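PDB 5K9Z: putative short-chain dehydrogenase/reductase from Burkholderia xenovorans, which probably acts as an NAD- or NADP-dependent oxidoreductase on CH-OH groups of its substrates. Local coordinates for the interface of chains A and B. Residues are numbered along the deposited sequence; one frame, centred on the assembly and turned at random. Chains: chain A/B, Putative short-chain dehydrogenase/reductase.

Contact 1: the interface of chains A and B. Residues chain A 103, 157-159; chain B 265-266.
A:His159 stacks on B:His266 where the C-terminal arm of one short-chain dehydrogenase/reductase subunit lies on the other, a reciprocal contact that helps tie the two chains of the deposited assembly together. A:His159 begins helix 159-179, which carries the YxxxK motif of the family; B:His266 and B:Phe265 belong to a 3-10 turn of the arm. The two imidazoles are nearly parallel, their planes 9° apart and their centroids 3.8 Å from each other. A:His159 CE1 sits over the centre of the B:His266 ring, and the CE2 edge of the inclined B:Phe265 phenyl approaches the rim of the opposite face. B:Phe265 has CG between its backbone N and carbonyl carbon (chi1 60°), which swings its ring toward A:Gly157; CE2 is 3.7 Å from A:Gly157 CA, and A:Gly157 O meets the ring edge in plane. Polar groups are joined through water. Water 1, in the plane of the B:His266 ring, is 2.7 Å from ND1 and also binds A:Gly103 O and the backbone N of A:His159. The bond to ND1 probably helps fix the rotation of the imidazole. Water 2, 3.0 Å from water 1, connects A:Gly103 N to B:Phe265 O.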
loop_
_atom_site.group_PDB
_atom_site.type_symbol
_atom_site.label_atom_id
_atom_site.label_comp_id
_atom_site.label_asym_id
_atom_site.label_seq_id
_atom_site.Cartn_x
_atom_site.Cartn_y
_atom_site.Cartn_z
ATOM N N GLY A 103 -9.011 23.175 0.204
ATOM C CA GLY A 103 -10.458 23.172 0.377
ATOM C C GLY A 103 -11.149 22.088 -0.440
ATOM O O GLY A 103 -10.523 21.200 -1.015
ATOM N N GLY A 157 -3.090 15.311 2.354
ATOM C CA GLY A 157 -2.902 16.650 1.858
ATOM C C GLY A 157 -4.057 17.037 0.967
ATOM O O GLY A 157 -4.953 16.230 0.700
ATOM N N PRO A 158 -4.060 18.279 0.485
ATOM C CA PRO A 158 -5.145 18.729 -0.396
ATOM C C PRO A 158 -5.257 17.863 -1.639
ATOM O O PRO A 158 -4.372 17.067 -1.960
ATOM C CB PRO A 158 -4.748 20.172 -0.749
ATOM C CG PRO A 158 -3.843 20.612 0.370
ATOM C CD PRO A 158 -3.103 19.359 0.797
ATOM N N HIS A 159 -6.386 18.028 -2.344
ATOM C CA HIS A 159 -6.686 17.179 -3.493
ATOM C C HIS A 159 -5.679 17.367 -4.618
ATOM O O HIS A 159 -5.182 16.384 -5.180
ATOM C CB HIS A 159 -8.099 17.447 -4.014
ATOM C CG HIS A 159 -9.168 17.106 -3.033
ATOM N ND1 HIS A 159 -9.241 15.873 -2.417
ATOM C CD2 HIS A 159 -10.195 17.837 -2.544
ATOM C CE1 HIS A 159 -10.270 15.861 -1.589
ATOM N NE2 HIS A 159 -10.870 17.040 -1.652
ATOM N N PHE B 265 -9.661 18.627 6.822
ATOM C CA PHE B 265 -9.129 19.820 6.162
ATOM C C PHE B 265 -9.688 20.002 4.749
ATOM O O PHE B 265 -9.634 21.118 4.218
ATOM C CB PHE B 265 -7.603 19.800 6.143
ATOM C CG PHE B 265 -7.018 18.623 5.424
ATOM C CD1 PHE B 265 -6.785 17.430 6.089
ATOM C CD2 PHE B 265 -6.698 18.712 4.079
ATOM C CE1 PHE B 265 -6.237 16.344 5.423
ATOM C CE2 PHE B 265 -6.161 17.638 3.422
ATOM C CZ PHE B 265 -5.929 16.448 4.098
ATOM N N HIS B 266 -10.171 18.930 4.108
ATOM C CA HIS B 266 -10.787 19.083 2.792
ATOM C C HIS B 266 -12.019 19.975 2.850
ATOM O O HIS B 266 -12.393 20.567 1.838
ATOM C CB HIS B 266 -11.168 17.728 2.203
ATOM C CG HIS B 266 -10.001 16.907 1.765
ATOM N ND1 HIS B 266 -8.968 17.429 1.014
ATOM C CD2 HIS B 266 -9.691 15.608 1.988
ATOM C CE1 HIS B 266 -8.082 16.478 0.771
ATOM N NE2 HIS B 266 -8.492 15.366 1.361
HETATM O O HOH W 1 -8.200 19.643 -0.330
HETATM O O HOH W 2 -7.696 21.438 2.003
#

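Contact 2: the interface of chains A and B. Residues chain A 264-265, 268, 272-273; chain B 99, 102, 158, 195, 198-199.
A:Phe265 and A:Met273 pack on B:Val195, B:Met198 and B:Tyr102 in a largely apolar arm-on-body interface, which fastens the C-terminal arm of one short-chain dehydrogenase/reductase subunit to its partner in the deposited pair. The arm contributes the end of helix 259-266 and strand 271-273; the body contributes helix 195-199, strand 100-102 and the loop at B:Pro158, parts of the fold that in this family often border the substrate pocket. A:Phe265 arrives with one corner of its ring. Its CE1 lies 3.6 Å from B:Val195 CB and equally near the thioether sulphur of B:Met198, whose extended side chain crosses the phenyl at about a right angle, and CD1 is 3.8 Å from B:Pro158 CD. A:Val264 CG2 covers the centre of one face of this phenyl from within its own chain and also touches B:Val195. A:Met273 is deeply engaged, with 119 Å² hidden. Its chain runs extended to SD and then bends (chi3 -108°), carrying the methyl CE to the CG-CD1 rim of the B:Tyr102 ring, above the plane but outside the rim, 3.7 Å from CD1. The same methyl meets B:Val99 CG1 at 3.7 Å and B:Met199 CE at 3.8 Å, while its sulphur SD faces the B:Met198 carbonyl O at 3.3 Å. At the polar margin, water 3 bridges the backbones of A:Met273, through O, and B:Val99, through N.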
loop_
_atom_site.group_PDB
_atom_site.type_symbol
_atom_site.label_atom_id
_atom_site.label_comp_id
_atom_site.label_asym_id
_atom_site.label_seq_id
_atom_site.Cartn_x
_atom_site.Cartn_y
_atom_site.Cartn_z
ATOM N N VAL A 264 -4.107 -0.435 20.450
ATOM C CA VAL A 264 -5.179 -1.282 20.955
ATOM C C VAL A 264 -4.825 -2.746 20.813
ATOM O O VAL A 264 -5.355 -3.587 21.552
ATOM C CB VAL A 264 -6.518 -0.964 20.257
ATOM C CG1 VAL A 264 -6.864 0.497 20.443
ATOM C CG2 VAL A 264 -6.468 -1.342 18.777
ATOM N N PHE A 265 -3.916 -3.078 19.903
ATOM C CA PHE A 265 -3.504 -4.458 19.739
ATOM C C PHE A 265 -2.196 -4.759 20.449
ATOM O O PHE A 265 -2.047 -5.834 21.042
ATOM C CB PHE A 265 -3.313 -4.787 18.234
ATOM C CG PHE A 265 -4.455 -4.359 17.345
ATOM C CD1 PHE A 265 -5.636 -5.098 17.288
ATOM C CD2 PHE A 265 -4.337 -3.225 16.536
ATOM C CE1 PHE A 265 -6.674 -4.710 16.469
ATOM C CE2 PHE A 265 -5.375 -2.833 15.727
ATOM C CZ PHE A 265 -6.549 -3.575 15.693
ATOM N N ARG A 268 -0.546 -4.040 25.292
ATOM C CA ARG A 268 -1.345 -4.914 26.139
ATOM C C ARG A 268 -0.458 -6.046 26.644
ATOM O O ARG A 268 0.506 -6.421 25.968
ATOM C CB ARG A 268 -2.540 -5.515 25.360
ATOM C CG ARG A 268 -3.463 -4.527 24.650
ATOM C CD ARG A 268 -4.256 -3.745 25.682
ATOM N NE ARG A 268 -5.249 -2.826 25.124
ATOM C CZ ARG A 268 -5.063 -1.515 24.998
ATOM N NH1 ARG A 268 -3.910 -0.976 25.369
ATOM N NH2 ARG A 268 -6.026 -0.741 24.506
ATOM N N PHE A 272 -3.571 -14.451 24.140
ATOM C CA PHE A 272 -3.918 -15.270 22.991
ATOM C C PHE A 272 -5.432 -15.381 22.925
ATOM O O PHE A 272 -6.068 -15.780 23.902
ATOM C CB PHE A 272 -3.250 -16.652 23.096
ATOM C CG PHE A 272 -3.383 -17.490 21.852
ATOM C CD1 PHE A 272 -4.517 -18.254 21.629
ATOM C CD2 PHE A 272 -2.367 -17.510 20.908
ATOM C CE1 PHE A 272 -4.637 -19.027 20.479
ATOM C CE2 PHE A 272 -2.472 -18.282 19.761
ATOM C CZ PHE A 272 -3.613 -19.039 19.543
ATOM N N MET A 273 -6.003 -15.004 21.789
ATOM C CA MET A 273 -7.434 -15.134 21.541
ATOM C C MET A 273 -7.682 -16.377 20.697
ATOM O O MET A 273 -7.268 -16.431 19.533
ATOM C CB MET A 273 -7.974 -13.906 20.812
ATOM C CG MET A 273 -7.881 -12.604 21.560
ATOM S SD MET A 273 -8.617 -11.285 20.561
ATOM C CE MET A 273 -7.171 -10.365 20.050
ATOM N N VAL B 99 -7.901 -14.981 15.344
ATOM C CA VAL B 99 -6.960 -13.881 15.533
ATOM C C VAL B 99 -5.642 -14.361 16.133
ATOM O O VAL B 99 -4.560 -14.057 15.608
ATOM C CB VAL B 99 -7.573 -12.754 16.402
ATOM C CG1 VAL B 99 -6.571 -11.615 16.569
ATOM C CG2 VAL B 99 -8.854 -12.245 15.775
ATOM N N TYR B 102 -1.887 -11.705 20.595
ATOM C CA TYR B 102 -1.959 -10.250 20.566
ATOM C C TYR B 102 -1.143 -9.729 21.741
ATOM O O TYR B 102 -0.670 -10.500 22.589
ATOM C CB TYR B 102 -3.408 -9.714 20.640
ATOM C CG TYR B 102 -3.955 -9.917 22.009
ATOM C CD1 TYR B 102 -4.390 -11.172 22.414
ATOM C CD2 TYR B 102 -3.945 -8.873 22.943
ATOM C CE1 TYR B 102 -4.837 -11.392 23.711
ATOM C CE2 TYR B 102 -4.384 -9.084 24.249
ATOM C CZ TYR B 102 -4.824 -10.358 24.624
ATOM O OH TYR B 102 -5.261 -10.600 25.918
ATOM N N PRO B 158 -2.942 -7.384 15.431
ATOM C CA PRO B 158 -1.800 -7.867 16.215
ATOM C C PRO B 158 -0.614 -8.235 15.333
ATOM O O PRO B 158 -0.728 -8.372 14.114
ATOM C CB PRO B 158 -2.356 -9.106 16.930
ATOM C CG PRO B 158 -3.840 -8.895 16.956
ATOM C CD PRO B 158 -4.165 -8.160 15.687
ATOM N N VAL B 195 -10.862 -3.873 16.543
ATOM C CA VAL B 195 -10.395 -4.633 17.694
ATOM C C VAL B 195 -11.574 -5.207 18.479
ATOM O O VAL B 195 -11.443 -6.254 19.131
ATOM C CB VAL B 195 -9.470 -3.760 18.564
ATOM C CG1 VAL B 195 -10.252 -2.617 19.245
ATOM C CG2 VAL B 195 -8.721 -4.625 19.581
ATOM N N MET B 198 -12.466 -8.440 16.976
ATOM C CA MET B 198 -11.425 -9.394 17.341
ATOM C C MET B 198 -11.593 -9.886 18.769
ATOM O O MET B 198 -11.502 -11.091 19.031
ATOM C CB MET B 198 -10.054 -8.756 17.169
ATOM C CG MET B 198 -9.703 -8.491 15.730
ATOM S SD MET B 198 -7.987 -8.002 15.614
ATOM C CE MET B 198 -7.887 -7.614 13.867
ATOM N N MET B 199 -11.842 -8.962 19.702
ATOM C CA MET B 199 -11.799 -9.215 21.138
ATOM C C MET B 199 -13.149 -9.599 21.724
ATOM O O MET B 199 -13.217 -10.480 22.593
ATOM C CB MET B 199 -11.290 -7.974 21.881
ATOM C CG MET B 199 -9.880 -7.569 21.527
ATOM S SD MET B 199 -8.708 -7.997 22.819
ATOM C CE MET B 199 -7.239 -7.200 22.153
HETATM O O HOH W 3 -9.126 -16.031 17.757
#

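Contact 3: the interface of chains A and B. Residues chain A 271-272, 276; chain B 98, 100-101, 111-112, 115-116.
A:Phe272 inserts its phenyl ring between strand 100-102 and helix 110-138 of chain B. Backbone pairing comes first: A:Phe272 and B:Ala101 form an antiparallel beta bridge, adding the arm strand 271-273 beside strand 100-102. Aromatic contacts follow. With CG anti to the backbone N (chi1 -171°), the phenyl points into chain B, and B:Gly100 CA lies over one face, 4.0 Å from the ring centroid, as a CH-pi contact. At the far end the tip meets B:Phe98 tip to tip, CZ to CZ 3.7 Å, the side chains crossing at about a right angle. Methyl groups of the helix line the ring, B:Ala112 CB at 3.8 Å from CD2 and B:Ala115 CB at 3.8 Å from CE2. A:Met276 SD caps the second face, but that residue is poorly ordered. Hydrogen bonds within chain B organise the groups at the CE2 edge of the ring, where B:Ala112 O lies in plane: the B:Thr116 hydroxyl OG1 accepts from B:Ala101 N at 2.8 Å and donates to B:Ala112 O at 2.9 Å, the donor tilted 29° from the carbonyl plane. This hydroxyl couples strand to helix next to A:Phe272 CE2. The site anchors the end of the exchanged arm and so probably steadies the dimer.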
loop_
_atom_site.group_PDB
_atom_site.type_symbol
_atom_site.label_atom_id
_atom_site.label_comp_id
_atom_site.label_asym_id
_atom_site.label_seq_id
_atom_site.Cartn_x
_atom_site.Cartn_y
_atom_site.Cartn_z
ATOM N N GLY A 271 -1.116 -11.912 25.110
ATOM C CA GLY A 271 -2.173 -12.874 25.338
ATOM C C GLY A 271 -2.516 -13.648 24.087
ATOM O O GLY A 271 -1.832 -13.525 23.070
ATOM N N PHE A 272 -3.571 -14.451 24.140
ATOM C CA PHE A 272 -3.918 -15.270 22.991
ATOM C C PHE A 272 -5.432 -15.381 22.925
ATOM O O PHE A 272 -6.068 -15.780 23.902
ATOM C CB PHE A 272 -3.250 -16.652 23.096
ATOM C CG PHE A 272 -3.383 -17.490 21.852
ATOM C CD1 PHE A 272 -4.517 -18.254 21.629
ATOM C CD2 PHE A 272 -2.367 -17.510 20.908
ATOM C CE1 PHE A 272 -4.637 -19.027 20.479
ATOM C CE2 PHE A 272 -2.472 -18.282 19.761
ATOM C CZ PHE A 272 -3.613 -19.039 19.543
ATOM N N MET A 276 -5.545 -22.800 21.318
ATOM C CA MET A 276 -4.117 -23.017 21.070
ATOM C C MET A 276 -3.865 -24.196 20.125
ATOM O O MET A 276 -3.380 -25.251 20.533
ATOM C CB MET A 276 -3.371 -23.230 22.393
ATOM C CG MET A 276 -2.838 -21.941 23.016
ATOM S SD MET A 276 -1.492 -21.223 22.040
ATOM C CE MET A 276 -0.159 -22.355 22.441
ATOM N N PHE B 98 -10.404 -16.125 13.124
ATOM C CA PHE B 98 -9.368 -16.468 14.091
ATOM C C PHE B 98 -8.362 -15.328 14.142
ATOM O O PHE B 98 -8.012 -14.774 13.099
ATOM C CB PHE B 98 -8.672 -17.781 13.701
ATOM C CG PHE B 98 -7.587 -18.203 14.655
ATOM C CD1 PHE B 98 -7.886 -18.949 15.785
ATOM C CD2 PHE B 98 -6.265 -17.850 14.425
ATOM C CE1 PHE B 98 -6.876 -19.358 16.667
ATOM C CE2 PHE B 98 -5.258 -18.241 15.311
ATOM C CZ PHE B 98 -5.561 -18.989 16.426
ATOM N N GLY B 100 -5.712 -15.049 17.274
ATOM C CA GLY B 100 -4.528 -15.637 17.891
ATOM C C GLY B 100 -3.786 -14.672 18.805
ATOM O O GLY B 100 -4.397 -13.974 19.635
ATOM N N ALA B 101 -2.467 -14.633 18.655
ATOM C CA ALA B 101 -1.632 -13.892 19.588
ATOM C C ALA B 101 -1.850 -12.392 19.461
ATOM O O ALA B 101 -1.974 -11.849 18.357
ATOM C CB ALA B 101 -0.162 -14.224 19.343
ATOM N N ALA B 111 5.252 -20.282 21.073
ATOM C CA ALA B 111 4.083 -21.145 20.951
ATOM C C ALA B 111 2.878 -20.357 20.444
ATOM O O ALA B 111 2.154 -20.820 19.553
ATOM C CB ALA B 111 3.785 -21.817 22.302
ATOM N N ALA B 112 2.654 -19.156 20.983
ATOM C CA ALA B 112 1.554 -18.330 20.495
ATOM C C ALA B 112 1.798 -17.880 19.057
ATOM O O ALA B 112 0.871 -17.874 18.244
ATOM C CB ALA B 112 1.348 -17.123 21.407
ATOM N N ALA B 115 1.191 -21.078 16.871
ATOM C CA ALA B 115 -0.230 -21.410 16.808
ATOM C C ALA B 115 -0.987 -20.450 15.890
ATOM O O ALA B 115 -1.867 -20.875 15.132
ATOM C CB ALA B 115 -0.853 -21.390 18.205
ATOM N N THR B 116 -0.675 -19.151 15.963
ATOM C CA THR B 116 -1.369 -18.174 15.125
ATOM C C THR B 116 -1.076 -18.425 13.651
ATOM O O THR B 116 -1.995 -18.521 12.831
ATOM C CB THR B 116 -0.967 -16.748 15.509
ATOM O OG1 THR B 116 -1.274 -16.508 16.886
ATOM C CG2 THR B 116 -1.730 -15.698 14.634
#

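Contacts 2 and 3 adjoin, their C-alpha centres about 10 Å apart, and share A:Phe272; together they follow the arm of chain A from helix 259-266 through strand 271-273 over chain B. Contact 1 belongs to the reciprocal arm, with C-alpha centres about 34 Å from contact 2 and 41 Å from contact 3. Residues 158 and 265 meet in both contacts 1 and 2 with the chains exchanged, although Phe265 takes a different chi1 in each, 60° in B and -49° in A. The two-fold is therefore locally inexact, while mutual arm exchange places the grip at two well-separated sites.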